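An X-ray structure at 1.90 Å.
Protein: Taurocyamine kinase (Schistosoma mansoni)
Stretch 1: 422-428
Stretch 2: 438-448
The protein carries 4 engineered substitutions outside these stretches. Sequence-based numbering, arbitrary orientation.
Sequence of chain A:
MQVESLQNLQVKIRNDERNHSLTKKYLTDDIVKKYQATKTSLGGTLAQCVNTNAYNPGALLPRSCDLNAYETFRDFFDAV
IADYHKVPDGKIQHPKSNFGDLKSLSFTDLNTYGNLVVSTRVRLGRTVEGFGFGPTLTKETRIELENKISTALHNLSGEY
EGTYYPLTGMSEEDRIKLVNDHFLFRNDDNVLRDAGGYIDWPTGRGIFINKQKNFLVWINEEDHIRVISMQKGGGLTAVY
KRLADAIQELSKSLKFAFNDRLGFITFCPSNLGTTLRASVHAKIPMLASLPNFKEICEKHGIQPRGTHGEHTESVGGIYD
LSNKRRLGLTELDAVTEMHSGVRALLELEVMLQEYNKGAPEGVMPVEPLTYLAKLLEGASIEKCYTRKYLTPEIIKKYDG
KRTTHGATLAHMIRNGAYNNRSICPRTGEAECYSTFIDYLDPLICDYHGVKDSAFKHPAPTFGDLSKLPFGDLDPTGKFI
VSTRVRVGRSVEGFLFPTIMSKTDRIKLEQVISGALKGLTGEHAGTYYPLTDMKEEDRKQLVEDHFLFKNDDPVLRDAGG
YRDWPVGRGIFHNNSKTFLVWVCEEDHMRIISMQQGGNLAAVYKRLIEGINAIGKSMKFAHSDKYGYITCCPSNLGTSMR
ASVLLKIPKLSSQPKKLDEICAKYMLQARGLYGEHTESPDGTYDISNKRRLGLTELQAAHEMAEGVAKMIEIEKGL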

ATOM      1  N   SER A 422       4.299 -14.616  -7.653  1.00 27.33           N
ATOM      2  CA  SER A 422       5.627 -14.300  -8.189  1.00 23.81           C
ATOM      3  C   SER A 422       6.499 -15.546  -8.155  1.00 25.84           C
ATOM      4  O   SER A 422       6.582 -16.213  -7.125  1.00 26.00           O
ATOM      5  N   ILE A 423       7.159 -15.852  -9.273  1.00 24.54           N
ATOM      6  CA  ILE A 423       7.883 -17.103  -9.412  1.00 20.95           C
ATOM      7  C   ILE A 423       9.419 -16.987  -9.328  1.00 23.01           C
ATOM      8  O   ILE A 423      10.096 -17.993  -9.178  1.00 22.73           O
ATOM      9  N   CYS A 424       9.974 -15.782  -9.434  1.00 21.80           N
ATOM     10  CA  CYS A 424      11.437 -15.620  -9.321  1.00 23.67           C
ATOM     11  C   CYS A 424      11.836 -14.650  -8.202  1.00 19.72           C
ATOM     12  O   CYS A 424      11.089 -13.737  -7.868  1.00 19.05           O
ATOM     13  N   PRO A 425      13.019 -14.854  -7.607  1.00 18.49           N
ATOM     14  CA  PRO A 425      13.461 -13.920  -6.572  1.00 17.71           C
ATOM     15  C   PRO A 425      14.049 -12.649  -7.181  1.00 19.86           C
ATOM     16  O   PRO A 425      14.215 -12.570  -8.411  1.00 15.98           O
ATOM     17  N   ARG A 426      14.362 -11.685  -6.319  1.00 19.27           N
ATOM     18  CA  ARG A 426      15.025 -10.443  -6.714  1.00 16.67           C
ATOM     19  C   ARG A 426      16.277 -10.229  -5.855  1.00 20.57           C
ATOM     20  O   ARG A 426      16.169  -9.983  -4.663  1.00 21.59           O
ATOM     21  N   THR A 427      17.457 -10.287  -6.469  1.00 19.16           N
ATOM     22  CA  THR A 427      18.717 -10.255  -5.730  1.00 18.27           C
ATOM     23  C   THR A 427      19.079  -8.835  -5.229  1.00 17.42           C
ATOM     24  O   THR A 427      18.482  -7.844  -5.667  1.00 22.66           O
ATOM     25  N   GLY A 428      20.036  -8.747  -4.301  1.00 17.09           N
ATOM     26  CA  GLY A 428      20.392  -7.477  -3.675  1.00 16.16           C
ATOM     27  C   GLY A 428      21.641  -6.811  -4.247  1.00 16.39           C
ATOM     28  O   GLY A 428      21.830  -5.610  -4.101  1.00 18.04           O
ATOM     29  N   ASP A 438      24.471 -21.763  -4.215  1.00 17.23           N
ATOM     30  CA  ASP A 438      23.781 -23.031  -3.970  1.00 20.75           C
ATOM     31  C   ASP A 438      22.282 -22.877  -4.123  1.00 21.21           C
ATOM     32  O   ASP A 438      21.575 -23.844  -4.397  1.00 20.34           O
ATOM     33  N   TYR A 439      21.788 -21.666  -3.900  1.00 19.99           N
ATOM     34  CA  TYR A 439      20.372 -21.404  -4.132  1.00 18.08           C
ATOM     35  C   TYR A 439      20.140 -20.954  -5.565  1.00 17.28           C
ATOM     36  O   TYR A 439      19.262 -21.470  -6.251  1.00 17.58           O
ATOM     37  N   LEU A 440      20.933 -19.985  -6.020  1.00 15.66           N
ATOM     38  CA  LEU A 440      20.633 -19.333  -7.291  1.00 17.30           C
ATOM     39  C   LEU A 440      21.014 -20.173  -8.523  1.00 17.61           C
ATOM     40  O   LEU A 440      20.340 -20.096  -9.553  1.00 18.42           O
ATOM     41  N   ASP A 441      22.073 -20.980  -8.435  1.00 16.86           N
ATOM     42  CA  ASP A 441      22.550 -21.661  -9.631  1.00 16.84           C
ATOM     43  C   ASP A 441      21.597 -22.756 -10.119  1.00 18.22           C
ATOM     44  O   ASP A 441      21.306 -22.815 -11.305  1.00 18.90           O
ATOM     45  N   PRO A 442      21.098 -23.625  -9.213  1.00 19.66           N
ATOM     46  CA  PRO A 442      20.125 -24.592  -9.741  1.00 21.01           C
ATOM     47  C   PRO A 442      18.843 -23.908 -10.252  1.00 19.20           C
ATOM     48  O   PRO A 442      18.282 -24.321 -11.274  1.00 19.62           O
ATOM     49  N   LEU A 443      18.420 -22.858  -9.561  1.00 19.19           N
ATOM     50  CA  LEU A 443      17.249 -22.070  -9.951  1.00 18.61           C
ATOM     51  C   LEU A 443      17.384 -21.482 -11.356  1.00 19.80           C
ATOM     52  O   LEU A 443      16.425 -21.468 -12.139  1.00 21.56           O
ATOM     53  N   ILE A 444      18.570 -20.948 -11.640  1.00 18.05           N
ATOM     54  CA  ILE A 444      18.887 -20.335 -12.929  1.00 18.38           C
ATOM     55  C   ILE A 444      18.880 -21.398 -14.022  1.00 20.96           C
ATOM     56  O   ILE A 444      18.268 -21.226 -15.070  1.00 20.65           O
ATOM     57  N   CYS A 445      19.561 -22.503 -13.743  1.00 19.44           N
ATOM     58  CA  CYS A 445      19.598 -23.656 -14.629  1.00 26.14           C
ATOM     59  C   CYS A 445      18.202 -24.159 -14.989  1.00 19.35           C
ATOM     60  O   CYS A 445      17.917 -24.429 -16.156  1.00 21.19           O
ATOM     61  N   ASP A 446      17.348 -24.276 -13.975  1.00 21.98           N
ATOM     62  CA  ASP A 446      15.944 -24.664 -14.150  1.00 23.58           C
ATOM     63  C   ASP A 446      15.172 -23.656 -15.006  1.00 25.38           C
ATOM     64  O   ASP A 446      14.586 -24.023 -16.027  1.00 25.89           O
ATOM     65  N   TYR A 447      15.179 -22.389 -14.597  1.00 21.42           N
ATOM     66  CA  TYR A 447      14.431 -21.350 -15.319  1.00 22.47           C
ATOM     67  C   TYR A 447      14.841 -21.251 -16.795  1.00 23.26           C
ATOM     68  O   TYR A 447      13.989 -21.230 -17.680  1.00 20.73           O
ATOM     69  N   HIS A 448      16.144 -21.178 -17.057  1.00 19.10           N
ATOM     70  CA  HIS A 448      16.633 -20.990 -18.425  1.00 20.09           C
ATOM     71  C   HIS A 448      16.867 -22.288 -19.212  1.00 21.46           C
ATOM     72  O   HIS A 448      17.310 -22.244 -20.359  1.00 19.43           O
TER

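The contact is a helix laid against an irregular segment, and it is held by side chains alone: no hydrogen bond crosses between the stretches, and together they bury a modest 282 Å². The rule it illustrates is one of spacing. Tyr439, Leu440, Leu443 and Tyr447 supply the helical side of the contact, a 3-4 pattern that keeps them on one side of the helix, while the residues between them reach nothing in 422-428.

Asp438 lies out of reach. Tyr439 is the first to point toward the loop; its chi1 is t, and the ring comes obliquely to Pro425, with CG of Pro425 4.2 Å from CE2 of Tyr439. The hydroxyl is satisfied by a hydrogen bond elsewhere in the structure, so the tyrosine can lend its carbon surface here without leaving its polar end unpaired.

Leu440 begins sideways, yet its mt rotamer brings the end of the chain nearer the loop, where it reaches both Pro425 and Thr427. CD2 of Leu440 lies 4.3 Å from CG of Pro425, and both CD1 and CD2 of Leu440 lie 4.1 Å from CG2 of Thr427. Thr427, with chi1 p, presents that methyl while its OG1 is hydrogen-bonded elsewhere, a neat separation of greasy and polar duties.

Asp441 and Pro442 stay outside the contact. The nitrogen of Pro442 has no hydrogen to give to the preceding turn, and the helix is kinked there; regular bonding is in place again from N of Ile444 to O of Leu440, at 2.9 Å.

Leu443 points toward the loop with chi1 t and chi2 at 149°, between wells. Its CD1 sits 3.9 Å from CD of Pro425. Pro425 therefore meets Tyr439, Leu440 and Leu443 together, and it is the residue with the most area covered, 64 Å². Its compact ring, C-gamma endo, points toward the helix and serves as the central knob of the loop.

Ile444, Cys445 and Asp446 make no contact with the loop. One turn beyond Leu443, Tyr447 points in with chi1 t and closes the row. Cys424, chi1 m, directs its sulfur at this ring: SG of Cys424 is 3.4 Å from CE1 of Tyr447, an oblique sulfur-aromatic approach with the ring centroid 4.1 Å away. Ile423 starts sideways, but its pt rotamer carries CD1 of Ile423 to the ring edge, 4.3 Å from CE1 of Tyr447. His448 takes no part. On the loop, Arg426 points away and makes no contact, while Pro425 before it points toward the helix and Thr427 after it stands sideways.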

ATOM      1  CB  SER A 422       6.283 -13.171  -7.404  1.00 25.16           C
ATOM      2  OG  SER A 422       7.630 -12.995  -7.826  1.00 24.87           O
ATOM      3  CB  ILE A 423       7.519 -17.809 -10.759  1.00 25.26           C
ATOM      4  CG1 ILE A 423       8.047 -17.022 -11.965  1.00 25.44           C
ATOM      5  CG2 ILE A 423       6.009 -18.004 -10.877  1.00 27.12           C
ATOM      6  CD1 ILE A 423       7.833 -17.710 -13.291  1.00 27.31           C
ATOM      7  CB  CYS A 424      12.035 -15.150 -10.655  1.00 19.80           C
ATOM      8  SG  CYS A 424      12.208 -16.480 -11.888  1.00 29.18           S
ATOM      9  CB  PRO A 425      14.544 -14.710  -5.827  1.00 16.97           C
ATOM     10  CG  PRO A 425      15.124 -15.589  -6.891  1.00 23.40           C
ATOM     11  CD  PRO A 425      13.961 -15.974  -7.783  1.00 18.42           C
ATOM     12  CB  ARG A 426      14.081  -9.247  -6.562  1.00 18.98           C
ATOM     13  CG  ARG A 426      12.749  -9.375  -7.303  1.00 19.24           C
ATOM     14  CD  ARG A 426      12.924  -9.439  -8.797  1.00 25.11           C
ATOM     15  NE  ARG A 426      11.670  -9.138  -9.497  1.00 23.97           N
ATOM     16  CZ  ARG A 426      10.738 -10.031  -9.807  1.00 23.30           C
ATOM     17  NH1 ARG A 426      10.903 -11.308  -9.491  1.00 21.32           N
ATOM     18  NH2 ARG A 426       9.631  -9.639 -10.441  1.00 26.02           N
ATOM     19  CB  THR A 427      19.849 -10.813  -6.600  1.00 18.04           C
ATOM     20  OG1 THR A 427      19.991  -9.992  -7.769  1.00 16.72           O
ATOM     21  CG2 THR A 427      19.518 -12.257  -7.039  1.00 20.18           C
ATOM     22  CB  ASP A 438      24.089 -23.570  -2.572  1.00 18.82           C
ATOM     23  CG  ASP A 438      25.464 -24.205  -2.476  1.00 26.00           C
ATOM     24  OD1 ASP A 438      26.240 -24.124  -3.443  1.00 26.38           O
ATOM     25  OD2 ASP A 438      25.761 -24.812  -1.436  1.00 32.90           O
ATOM     26  CB  TYR A 439      19.861 -20.359  -3.151  1.00 13.05           C
ATOM     27  CG  TYR A 439      18.459 -19.863  -3.390  1.00 18.99           C
ATOM     28  CD1 TYR A 439      17.362 -20.675  -3.131  1.00 18.04           C
ATOM     29  CD2 TYR A 439      18.226 -18.564  -3.834  1.00 17.88           C
ATOM     30  CE1 TYR A 439      16.075 -20.214  -3.322  1.00 20.49           C
ATOM     31  CE2 TYR A 439      16.938 -18.094  -4.021  1.00 15.76           C
ATOM     32  CZ  TYR A 439      15.865 -18.929  -3.764  1.00 20.00           C
ATOM     33  OH  TYR A 439      14.572 -18.477  -3.952  1.00 19.77           O
ATOM     34  CB  LEU A 440      21.316 -17.959  -7.356  1.00 15.69           C
ATOM     35  CG  LEU A 440      20.721 -16.850  -6.457  1.00 19.71           C
ATOM     36  CD1 LEU A 440      21.660 -15.650  -6.343  1.00 16.78           C
ATOM     37  CD2 LEU A 440      19.357 -16.390  -6.984  1.00 18.96           C
ATOM     38  CB  ASP A 441      23.942 -22.250  -9.418  1.00 18.58           C
ATOM     39  CG  ASP A 441      24.544 -22.768 -10.710  1.00 22.20           C
ATOM     40  OD1 ASP A 441      24.926 -21.932 -11.555  1.00 19.85           O
ATOM     41  OD2 ASP A 441      24.616 -23.999 -10.885  1.00 16.71           O
ATOM     42  CB  PRO A 442      19.830 -25.502  -8.531  1.00 19.80           C
ATOM     43  CG  PRO A 442      20.235 -24.715  -7.334  1.00 17.93           C
ATOM     44  CD  PRO A 442      21.419 -23.886  -7.794  1.00 16.18           C
ATOM     45  CB  LEU A 443      17.024 -20.942  -8.933  1.00 14.93           C
ATOM     46  CG  LEU A 443      15.746 -20.091  -9.034  1.00 21.03           C
ATOM     47  CD1 LEU A 443      15.315 -19.600  -7.644  1.00 17.47           C
ATOM     48  CD2 LEU A 443      15.920 -18.909 -10.007  1.00 18.60           C
ATOM     49  CB  ILE A 444      20.270 -19.626 -12.858  1.00 16.81           C
ATOM     50  CG1 ILE A 444      20.156 -18.315 -12.071  1.00 17.95           C
ATOM     51  CG2 ILE A 444      20.865 -19.377 -14.238  1.00 17.43           C
ATOM     52  CD1 ILE A 444      21.503 -17.761 -11.597  1.00 14.49           C
ATOM     53  CB  CYS A 445      20.405 -24.773 -13.979  1.00 20.94           C
ATOM     54  SG  CYS A 445      22.186 -24.486 -14.044  1.00 28.03           S
ATOM     55  CB  ASP A 446      15.269 -24.807 -12.783  1.00 22.87           C
ATOM     56  CG  ASP A 446      13.971 -25.614 -12.830  1.00 30.75           C
ATOM     57  OD1 ASP A 446      13.331 -25.693 -13.902  1.00 31.76           O
ATOM     58  OD2 ASP A 446      13.588 -26.163 -11.771  1.00 27.44           O
ATOM     59  CB  TYR A 447      14.615 -19.982 -14.634  1.00 20.86           C
ATOM     60  CG  TYR A 447      13.751 -18.865 -15.195  1.00 20.79           C
ATOM     61  CD1 TYR A 447      12.556 -18.508 -14.577  1.00 20.94           C
ATOM     62  CD2 TYR A 447      14.126 -18.167 -16.340  1.00 20.91           C
ATOM     63  CE1 TYR A 447      11.748 -17.489 -15.086  1.00 18.89           C
ATOM     64  CE2 TYR A 447      13.326 -17.146 -16.853  1.00 19.23           C
ATOM     65  CZ  TYR A 447      12.149 -16.810 -16.216  1.00 23.79           C
ATOM     66  OH  TYR A 447      11.357 -15.801 -16.715  1.00 25.49           O
ATOM     67  CB  HIS A 448      17.916 -20.163 -18.390  1.00 21.32           C
ATOM     68  CG  HIS A 448      17.716 -18.806 -17.797  1.00 18.43           C
ATOM     69  ND1 HIS A 448      17.213 -17.749 -18.522  1.00 18.92           N
ATOM     70  CD2 HIS A 448      17.888 -18.351 -16.534  1.00 20.47           C
ATOM     71  CE1 HIS A 448      17.101 -16.694 -17.735  1.00 19.26           C
ATOM     72  NE2 HIS A 448      17.516 -17.028 -16.527  1.00 17.22           N
TER